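PDB 2FNA: conserved hypothetical protein from Sulfolobus solfataricus, which binds ADP and magnesium in a P-loop nucleotide site and is probably an archaeal AAA+ ATPase that couples ATP hydrolysis to an unknown task. Local coordinates for residues T33-L38 against S45-G50; L182-L187 against F201-L206. All blocks are in the same frame, centred on the assembly; numbering follows the deposited sequence.

Contact 1 (T33-L38 against S45-G50); sequences TLVLGL and SIIKIG. With ADP (adenosine-5'-diphosphate), chain D; EDO (1,2-ethanediol), chain H.
A small, wholly apolar contact joins Val35, on strand 32-37, to Ile46 and Ile47, on helix 43-54, whose first turn holds the end of the probable Walker A motif, inside the buried core of the P-loop domain. Val35 serves both partners with one branch each. Its CG1, anti to the backbone N (chi1 -179°), meets Ile46 CD1 at 4.0 Å as the two side chains run past one another in opposite senses, while CG2 lies 4.1 Å from Ile47 CG1. Leu25 of helix 19-27 touches all three residues, and Ile174 of strand 171-177 packs on Val35 and Ile47. Nearer the nucleotide, Ser45 grips one alpha-phosphate oxygen of ADP twice: its N is 2.9 Å from O1A and its OG 2.6 Å from the same O1A. Lys48 bends its chain so that NZ donates to O1 of an ethanediol, probably from the crystallisation liquor, at 2.9 Å; an alanine here would probably leave that diol without its charged donor. With no hydrogen bond between strand and helix, the direct contact rests on the packing of aliphatic branches, while Ser45 spends its N and OG on the alpha-phosphate, its OG being also bonded to Lys9 N.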
ATOM      1  N   THR A  33      13.454  -2.549  -3.234  1.00 27.42           N
ATOM      2  CA  THR A  33      12.585  -3.651  -2.864  1.00 29.60           C
ATOM      3  C   THR A  33      11.135  -3.146  -3.006  1.00 30.42           C
ATOM      4  O   THR A  33      10.782  -2.067  -2.473  1.00 30.25           O
ATOM      5  CB  THR A  33      12.910  -4.161  -1.447  1.00 29.10           C
ATOM      6  OG1 THR A  33      14.213  -4.767  -1.435  1.00 30.72           O
ATOM      7  CG2 THR A  33      11.856  -5.147  -0.934  1.00 30.27           C
ATOM      8  N   LEU A  34      10.341  -3.887  -3.792  1.00 31.09           N
ATOM      9  CA  LEU A  34       8.909  -3.634  -3.936  1.00 33.20           C
ATOM     10  C   LEU A  34       8.132  -4.573  -3.017  1.00 31.85           C
ATOM     11  O   LEU A  34       8.391  -5.776  -2.946  1.00 30.12           O
ATOM     12  CB  LEU A  34       8.418  -3.809  -5.375  1.00 33.63           C
ATOM     13  CG  LEU A  34       8.974  -2.869  -6.437  1.00 36.54           C
ATOM     14  CD1 LEU A  34       8.143  -3.068  -7.677  1.00 36.60           C
ATOM     15  CD2 LEU A  34       8.972  -1.379  -6.015  1.00 34.22           C
ATOM     16  N   VAL A  35       7.195  -3.993  -2.283  1.00 33.16           N
ATOM     17  CA  VAL A  35       6.273  -4.770  -1.468  1.00 31.94           C
ATOM     18  C   VAL A  35       4.898  -4.588  -2.089  1.00 31.88           C
ATOM     19  O   VAL A  35       4.344  -3.487  -2.096  1.00 30.80           O
ATOM     20  CB  VAL A  35       6.301  -4.354   0.033  1.00 31.17           C
ATOM     21  CG1 VAL A  35       5.328  -5.222   0.844  1.00 30.01           C
ATOM     22  CG2 VAL A  35       7.753  -4.535   0.625  1.00 33.52           C
ATOM     23  N   LEU A  36       4.360  -5.682  -2.602  1.00 31.64           N
ATOM     24  CA  LEU A  36       3.071  -5.677  -3.272  1.00 33.31           C
ATOM     25  C   LEU A  36       1.990  -6.433  -2.491  1.00 33.68           C
ATOM     26  O   LEU A  36       2.269  -7.207  -1.579  1.00 30.93           O
ATOM     27  CB  LEU A  36       3.216  -6.289  -4.683  1.00 33.64           C
ATOM     28  CG  LEU A  36       4.369  -5.748  -5.543  1.00 38.75           C
ATOM     29  CD1 LEU A  36       4.516  -6.530  -6.833  1.00 36.66           C
ATOM     30  CD2 LEU A  36       4.164  -4.286  -5.860  1.00 30.97           C
ATOM     31  N   GLY A  37       0.739  -6.203  -2.888  1.00 35.11           N
ATOM     32  CA  GLY A  37      -0.401  -6.818  -2.234  1.00 33.01           C
ATOM     33  C   GLY A  37      -1.564  -5.855  -2.180  1.00 30.77           C
ATOM     34  O   GLY A  37      -1.366  -4.653  -2.117  1.00 32.77           O
ATOM     35  N   LEU A  38      -2.785  -6.388  -2.239  1.00 30.63           N
ATOM     36  CA  LEU A  38      -3.974  -5.563  -2.074  1.00 27.51           C
ATOM     37  C   LEU A  38      -3.956  -4.895  -0.727  1.00 29.95           C
ATOM     38  O   LEU A  38      -3.258  -5.332   0.212  1.00 32.39           O
ATOM     39  CB  LEU A  38      -5.234  -6.422  -2.175  1.00 31.10           C
ATOM     40  CG  LEU A  38      -5.470  -7.092  -3.529  1.00 31.73           C
ATOM     41  CD1 LEU A  38      -6.503  -8.281  -3.410  1.00 34.67           C
ATOM     42  CD2 LEU A  38      -5.927  -6.120  -4.565  1.00 37.68           C
ATOM     43  N   SER A  45       2.773  -3.784   7.809  1.00 31.13           N
ATOM     44  CA  SER A  45       3.221  -4.677   8.894  1.00 31.30           C
ATOM     45  C   SER A  45       4.594  -5.336   8.658  1.00 32.69           C
ATOM     46  O   SER A  45       5.496  -5.293   9.544  1.00 30.29           O
ATOM     47  CB  SER A  45       2.150  -5.754   9.195  1.00 34.17           C
ATOM     48  OG  SER A  45       0.883  -5.203   9.596  1.00 28.21           O
ATOM     49  N   ILE A  46       4.785  -5.978   7.510  1.00 30.23           N
ATOM     50  CA  ILE A  46       6.069  -6.662   7.304  1.00 30.55           C
ATOM     51  C   ILE A  46       7.214  -5.684   7.150  1.00 29.24           C
ATOM     52  O   ILE A  46       8.338  -6.008   7.492  1.00 33.12           O
ATOM     53  CB  ILE A  46       6.089  -7.660   6.128  1.00 31.26           C
ATOM     54  CG1 ILE A  46       5.862  -6.989   4.766  1.00 33.93           C
ATOM     55  CG2 ILE A  46       5.139  -8.803   6.372  1.00 35.39           C
ATOM     56  CD1 ILE A  46       6.391  -7.855   3.617  1.00 38.89           C
ATOM     57  N   ILE A  47       6.913  -4.488   6.642  1.00 30.78           N
ATOM     58  CA  ILE A  47       7.886  -3.409   6.514  1.00 32.12           C
ATOM     59  C   ILE A  47       8.322  -2.949   7.897  1.00 34.62           C
ATOM     60  O   ILE A  47       9.528  -2.829   8.166  1.00 32.78           O
ATOM     61  CB  ILE A  47       7.323  -2.225   5.688  1.00 32.86           C
ATOM     62  CG1 ILE A  47       7.175  -2.637   4.221  1.00 29.72           C
ATOM     63  CG2 ILE A  47       8.252  -0.998   5.722  1.00 29.66           C
ATOM     64  CD1 ILE A  47       6.524  -1.603   3.344  1.00 34.35           C
ATOM     65  N   LYS A  48       7.346  -2.693   8.769  1.00 32.93           N
ATOM     66  CA  LYS A  48       7.636  -2.343  10.169  1.00 31.97           C
ATOM     67  C   LYS A  48       8.380  -3.456  10.922  1.00 30.07           C
ATOM     68  O   LYS A  48       9.366  -3.202  11.591  1.00 30.17           O
ATOM     69  CB  LYS A  48       6.350  -2.021  10.871  1.00 33.35           C
ATOM     70  CG  LYS A  48       5.747  -0.713  10.363  1.00 34.17           C
ATOM     71  CD  LYS A  48       4.274  -0.589  10.726  1.00 41.25           C
ATOM     72  CE  LYS A  48       4.014   0.680  11.431  1.00 47.23           C
ATOM     73  NZ  LYS A  48       4.668   0.657  12.780  1.00 40.17           N
ATOM     74  N   ILE A  49       7.923  -4.696  10.784  1.00 29.06           N
ATOM     75  CA  ILE A  49       8.599  -5.828  11.389  1.00 28.85           C
ATOM     76  C   ILE A  49      10.021  -5.892  10.858  1.00 29.56           C
ATOM     77  O   ILE A  49      10.959  -5.998  11.639  1.00 31.31           O
ATOM     78  CB  ILE A  49       7.829  -7.146  11.111  1.00 33.84           C
ATOM     79  CG1 ILE A  49       6.523  -7.169  11.906  1.00 33.68           C
ATOM     80  CG2 ILE A  49       8.691  -8.380  11.417  1.00 26.62           C
ATOM     81  CD1 ILE A  49       5.557  -8.217  11.413  1.00 35.34           C
ATOM     82  N   GLY A  50      10.167  -5.799   9.519  1.00 31.05           N
ATOM     83  CA  GLY A  50      11.464  -5.880   8.838  1.00 30.95           C
ATOM     84  C   GLY A  50      12.452  -4.829   9.325  1.00 32.04           C
ATOM     85  O   GLY A  50      13.563  -5.161   9.659  1.00 28.57           O
TER
HETATM   86  PB  ADP D 500      -1.507  -3.121   4.202  1.00 22.86           P
HETATM   87  O1B ADP D 500      -1.146  -4.196   3.228  1.00 24.48           O
HETATM   88  O2B ADP D 500      -2.844  -2.472   3.859  1.00 24.69           O
HETATM   89  O3B ADP D 500      -0.430  -2.155   4.569  1.00 18.45           O
HETATM   90  PA  ADP D 500      -1.495  -3.680   7.102  1.00 27.77           P
HETATM   91  O1A ADP D 500      -0.086  -3.989   7.492  1.00 26.22           O
HETATM   92  O2A ADP D 500      -1.867  -2.291   7.415  1.00 26.59           O
HETATM   93  O3A ADP D 500      -1.887  -4.007   5.557  1.00 25.84           O
HETATM   94  O5' ADP D 500      -2.399  -4.799   7.776  1.00 22.29           O
HETATM   95  C5' ADP D 500      -3.835  -4.730   7.788  1.00 23.14           C
HETATM   96  C4' ADP D 500      -4.368  -5.273   9.112  1.00 24.82           C
HETATM   97  O4' ADP D 500      -4.272  -6.684   9.175  1.00 27.83           O
HETATM   98  C3' ADP D 500      -3.642  -4.785  10.326  1.00 24.37           C
HETATM   99  O3' ADP D 500      -4.582  -4.809  11.421  1.00 25.55           O
HETATM  100  C2' ADP D 500      -2.597  -5.848  10.587  1.00 28.70           C
HETATM  101  O2' ADP D 500      -2.215  -5.921  11.953  1.00 29.93           O
HETATM  102  C1' ADP D 500      -3.360  -7.078  10.184  1.00 26.56           C
HETATM  103  N9  ADP D 500      -2.565  -8.154   9.602  1.00 27.46           N
HETATM  104  C8  ADP D 500      -2.319  -8.329   8.286  1.00 29.01           C
HETATM  105  N7  ADP D 500      -1.622  -9.448   8.090  1.00 28.99           N
HETATM  106  C5  ADP D 500      -1.392  -9.997   9.307  1.00 33.19           C
HETATM  107  C6  ADP D 500      -0.716 -11.201   9.840  1.00 33.01           C
HETATM  108  N6  ADP D 500      -0.093 -12.058   9.006  1.00 27.44           N
HETATM  109  N1  ADP D 500      -0.741 -11.423  11.185  1.00 24.07           N
HETATM  110  C2  ADP D 500      -1.368 -10.589  12.036  1.00 35.09           C
HETATM  111  N3  ADP D 500      -2.009  -9.482  11.623  1.00 31.47           N
HETATM  112  C4  ADP D 500      -2.051  -9.159  10.301  1.00 30.36           C
HETATM  113  C1  EDO H 504       8.550   1.134  12.508  1.00 56.22           C
HETATM  114  O1  EDO H 504       7.496   0.751  13.398  1.00 58.30           O
HETATM  115  C2  EDO H 504       8.448   2.628  12.211  1.00 57.52           C
HETATM  116  O2  EDO H 504       7.156   2.978  11.688  1.00 60.77           O

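Contact 2 (L182-L187 against F201-L206); sequences LLYDYL and FSTVEL. With EDO (1,2-ethanediol), chain F.
Leu187 lays its CD1 methyl 3.8 Å from CE2 of the Phe201 ring, approaching obliquely, with the two side chains running antiparallel alongside one another. Phe201 CG stands anti to its own carbonyl carbon (chi1 -52°), which brings CE2 beside Leu187 CD1, and Leu34 of the neighbouring strand 32-37 also touches this residue. A second meeting lies at Tyr184, whose hydroxyl comes within 4.2 Å of Thr203 CG2. The pair is also bridged through solvent: one water sits 2.5 Å from Tyr184 OH and 2.6 Å from Thr203 OG1. In the fold, this is helix 180-186 packed against strand 202-206, the outermost strand at one end of the five-stranded parallel sheet, order 2-3-4-1-5, of the P-loop ATPase domain. Leu36 of the adjoining strand touches Leu183, Tyr184 and Thr203, filling in between helix and sheet. An ethanediol, probably left from crystallisation, extends the polar side of the contact. Its O1 lies at the edge of the Tyr184 ring, near the ring plane, and is 2.5 Å from the same water, whereas its O2 accepts a nearly straight hydrogen bond from Phe201 N at 3.0 Å (164° at the hydrogen). Beyond the touching residues, Asp185 of the helix forms a salt bridge to Lys334.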
ATOM      1  N   LEU A 182      -0.494   0.881 -10.819  1.00 30.02           N
ATOM      2  CA  LEU A 182      -0.173   2.293 -10.669  1.00 32.26           C
ATOM      3  C   LEU A 182       1.244   2.467 -10.154  1.00 33.84           C
ATOM      4  O   LEU A 182       1.932   3.386 -10.573  1.00 32.69           O
ATOM      5  CB  LEU A 182      -1.195   3.030  -9.772  1.00 32.56           C
ATOM      6  CG  LEU A 182      -1.065   4.566  -9.767  1.00 36.84           C
ATOM      7  CD1 LEU A 182      -1.447   5.131 -11.141  1.00 43.04           C
ATOM      8  CD2 LEU A 182      -1.916   5.230  -8.670  1.00 35.54           C
ATOM      9  N   LEU A 183       1.677   1.568  -9.267  1.00 34.07           N
ATOM     10  CA  LEU A 183       3.081   1.557  -8.776  1.00 31.59           C
ATOM     11  C   LEU A 183       4.099   1.328  -9.894  1.00 29.99           C
ATOM     12  O   LEU A 183       5.083   2.067 -10.024  1.00 28.88           O
ATOM     13  CB  LEU A 183       3.274   0.507  -7.703  1.00 33.74           C
ATOM     14  CG  LEU A 183       4.714   0.417  -7.100  1.00 35.17           C
ATOM     15  CD1 LEU A 183       5.175   1.780  -6.566  1.00 37.71           C
ATOM     16  CD2 LEU A 183       4.842  -0.623  -6.006  1.00 34.96           C
ATOM     17  N   TYR A 184       3.851   0.318 -10.731  1.00 30.36           N
ATOM     18  CA  TYR A 184       4.703   0.104 -11.906  1.00 30.22           C
ATOM     19  C   TYR A 184       4.712   1.300 -12.882  1.00 29.73           C
ATOM     20  O   TYR A 184       5.766   1.673 -13.404  1.00 28.53           O
ATOM     21  CB  TYR A 184       4.350  -1.227 -12.595  1.00 29.93           C
ATOM     22  CG  TYR A 184       4.930  -2.440 -11.872  1.00 30.26           C
ATOM     23  CD1 TYR A 184       4.288  -3.017 -10.780  1.00 35.37           C
ATOM     24  CD2 TYR A 184       6.127  -3.013 -12.292  1.00 39.60           C
ATOM     25  CE1 TYR A 184       4.836  -4.132 -10.118  1.00 37.28           C
ATOM     26  CE2 TYR A 184       6.667  -4.107 -11.643  1.00 39.83           C
ATOM     27  CZ  TYR A 184       6.022  -4.659 -10.555  1.00 34.46           C
ATOM     28  OH  TYR A 184       6.566  -5.780  -9.964  1.00 36.29           O
ATOM     29  N   ASP A 185       3.536   1.880 -13.142  1.00 29.36           N
ATOM     30  CA  ASP A 185       3.404   3.068 -13.965  1.00 26.22           C
ATOM     31  C   ASP A 185       4.202   4.223 -13.363  1.00 28.77           C
ATOM     32  O   ASP A 185       4.888   4.952 -14.079  1.00 30.79           O
ATOM     33  CB  ASP A 185       1.948   3.507 -14.058  1.00 26.14           C
ATOM     34  CG  ASP A 185       1.138   2.588 -14.909  1.00 33.40           C
ATOM     35  OD1 ASP A 185       1.722   1.624 -15.417  1.00 39.50           O
ATOM     36  OD2 ASP A 185      -0.079   2.819 -15.056  1.00 35.43           O
ATOM     37  N   TYR A 186       4.110   4.384 -12.053  1.00 28.94           N
ATOM     38  CA  TYR A 186       4.881   5.447 -11.367  1.00 28.19           C
ATOM     39  C   TYR A 186       6.409   5.372 -11.637  1.00 28.05           C
ATOM     40  O   TYR A 186       7.067   6.387 -11.862  1.00 30.62           O
ATOM     41  CB  TYR A 186       4.615   5.444  -9.867  1.00 28.80           C
ATOM     42  CG  TYR A 186       5.569   6.391  -9.175  1.00 25.38           C
ATOM     43  CD1 TYR A 186       5.464   7.764  -9.368  1.00 30.76           C
ATOM     44  CD2 TYR A 186       6.633   5.915  -8.461  1.00 27.41           C
ATOM     45  CE1 TYR A 186       6.375   8.647  -8.794  1.00 30.31           C
ATOM     46  CE2 TYR A 186       7.531   6.774  -7.887  1.00 28.78           C
ATOM     47  CZ  TYR A 186       7.408   8.145  -8.078  1.00 29.79           C
ATOM     48  OH  TYR A 186       8.331   8.992  -7.465  1.00 31.26           O
ATOM     49  N   LEU A 187       6.933   4.160 -11.606  1.00 29.56           N
ATOM     50  CA  LEU A 187       8.352   3.861 -11.758  1.00 30.52           C
ATOM     51  C   LEU A 187       8.744   3.755 -13.254  1.00 30.21           C
ATOM     52  O   LEU A 187       9.933   3.604 -13.571  1.00 30.33           O
ATOM     53  CB  LEU A 187       8.682   2.557 -10.996  1.00 30.54           C
ATOM     54  CG  LEU A 187       8.505   2.529  -9.464  1.00 35.85           C
ATOM     55  CD1 LEU A 187       8.562   1.118  -8.892  1.00 39.93           C
ATOM     56  CD2 LEU A 187       9.528   3.398  -8.752  1.00 38.46           C
ATOM     57  N   PHE A 201      13.986  -5.100  -9.498  1.00 34.44           N
ATOM     58  CA  PHE A 201      13.528  -4.857  -8.144  1.00 33.38           C
ATOM     59  C   PHE A 201      13.341  -6.181  -7.436  1.00 35.43           C
ATOM     60  O   PHE A 201      12.777  -7.110  -8.016  1.00 38.31           O
ATOM     61  CB  PHE A 201      12.192  -4.117  -8.165  1.00 36.09           C
ATOM     62  CG  PHE A 201      12.194  -2.861  -9.009  1.00 33.45           C
ATOM     63  CD1 PHE A 201      13.332  -2.081  -9.134  1.00 37.05           C
ATOM     64  CD2 PHE A 201      11.034  -2.449  -9.656  1.00 41.83           C
ATOM     65  CE1 PHE A 201      13.331  -0.933  -9.907  1.00 38.09           C
ATOM     66  CE2 PHE A 201      11.019  -1.279 -10.416  1.00 36.64           C
ATOM     67  CZ  PHE A 201      12.176  -0.530 -10.540  1.00 36.64           C
ATOM     68  N   SER A 202      13.818  -6.277  -6.196  1.00 34.00           N
ATOM     69  CA  SER A 202      13.502  -7.404  -5.328  1.00 33.27           C
ATOM     70  C   SER A 202      12.049  -7.214  -4.899  1.00 32.93           C
ATOM     71  O   SER A 202      11.691  -6.182  -4.278  1.00 35.02           O
ATOM     72  CB  SER A 202      14.402  -7.436  -4.101  1.00 34.18           C
ATOM     73  OG  SER A 202      14.106  -8.551  -3.271  1.00 32.89           O
ATOM     74  N   THR A 203      11.215  -8.197  -5.236  1.00 31.89           N
ATOM     75  CA  THR A 203       9.749  -8.049  -5.108  1.00 33.61           C
ATOM     76  C   THR A 203       9.182  -9.117  -4.168  1.00 34.01           C
ATOM     77  O   THR A 203       9.509 -10.317  -4.291  1.00 35.01           O
ATOM     78  CB  THR A 203       9.085  -8.129  -6.498  1.00 32.55           C
ATOM     79  OG1 THR A 203       9.708  -7.166  -7.357  1.00 32.51           O
ATOM     80  CG2 THR A 203       7.557  -7.816  -6.415  1.00 33.30           C
ATOM     81  N   VAL A 204       8.406  -8.655  -3.198  1.00 32.18           N
ATOM     82  CA  VAL A 204       7.657  -9.480  -2.249  1.00 30.82           C
ATOM     83  C   VAL A 204       6.165  -9.149  -2.417  1.00 31.04           C
ATOM     84  O   VAL A 204       5.790  -7.976  -2.457  1.00 33.95           O
ATOM     85  CB  VAL A 204       8.086  -9.108  -0.830  1.00 33.32           C
ATOM     86  CG1 VAL A 204       7.376  -9.940   0.180  1.00 45.23           C
ATOM     87  CG2 VAL A 204       9.607  -9.255  -0.671  1.00 41.62           C
ATOM     88  N   GLU A 205       5.317 -10.154  -2.594  1.00 32.73           N
ATOM     89  CA  GLU A 205       3.878  -9.931  -2.732  1.00 31.02           C
ATOM     90  C   GLU A 205       3.117 -10.631  -1.589  1.00 33.25           C
ATOM     91  O   GLU A 205       3.336 -11.798  -1.330  1.00 34.21           O
ATOM     92  CB  GLU A 205       3.362 -10.452  -4.060  1.00 32.81           C
ATOM     93  CG  GLU A 205       1.872 -10.155  -4.253  1.00 28.08           C
ATOM     94  CD  GLU A 205       1.287 -10.657  -5.573  1.00 32.49           C
ATOM     95  OE1 GLU A 205       1.993 -11.367  -6.326  1.00 46.96           O
ATOM     96  OE2 GLU A 205       0.103 -10.319  -5.841  1.00 43.96           O
ATOM     97  N   LEU A 206       2.185  -9.924  -0.958  1.00 33.83           N
ATOM     98  CA  LEU A 206       1.306 -10.528   0.034  1.00 33.32           C
ATOM     99  C   LEU A 206      -0.072 -10.815  -0.543  1.00 33.79           C
ATOM    100  O   LEU A 206      -0.800  -9.897  -0.950  1.00 34.47           O
ATOM    101  CB  LEU A 206       1.190  -9.632   1.235  1.00 33.45           C
ATOM    102  CG  LEU A 206       2.502  -9.365   1.981  1.00 31.34           C
ATOM    103  CD1 LEU A 206       2.286  -8.348   3.024  1.00 35.58           C
ATOM    104  CD2 LEU A 206       2.995 -10.636   2.581  1.00 35.95           C
TER
HETATM  105  C1  EDO F 502      10.359  -6.796 -12.820  1.00 52.16           C
HETATM  106  O1  EDO F 502       9.078  -7.046 -12.180  1.00 49.92           O
HETATM  107  C2  EDO F 502      11.271  -5.825 -12.072  1.00 48.95           C
HETATM  108  O2  EDO F 502      12.434  -6.535 -11.620  1.00 53.82           O
HETATM  109  O   HOH W   1       9.026  -6.371  -9.781  1.00 37.16           O

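How the contacts relate
Contacts 1 and 2 share one parallel sheet, because strands 32-37 and 202-206 are neighbours in it. Backbone bonding ties them together: Leu34 N lies 2.7 Å from Ser202 O, and Leu36 N is equally near Val204 O, both probable hydrogen bonds. Strand 32-37 turns Val35 to helix 43-54 in contact 1, whereas Leu34 and Leu36 pack with the side chains of contact 2. All the touching residues of contact 1 are buried and meet by aliphatic groups alone, beside the nucleotide site. Contact 2, at an outer strand, is only partly buried and mixes apolar packing with a water bridge and a bound diol.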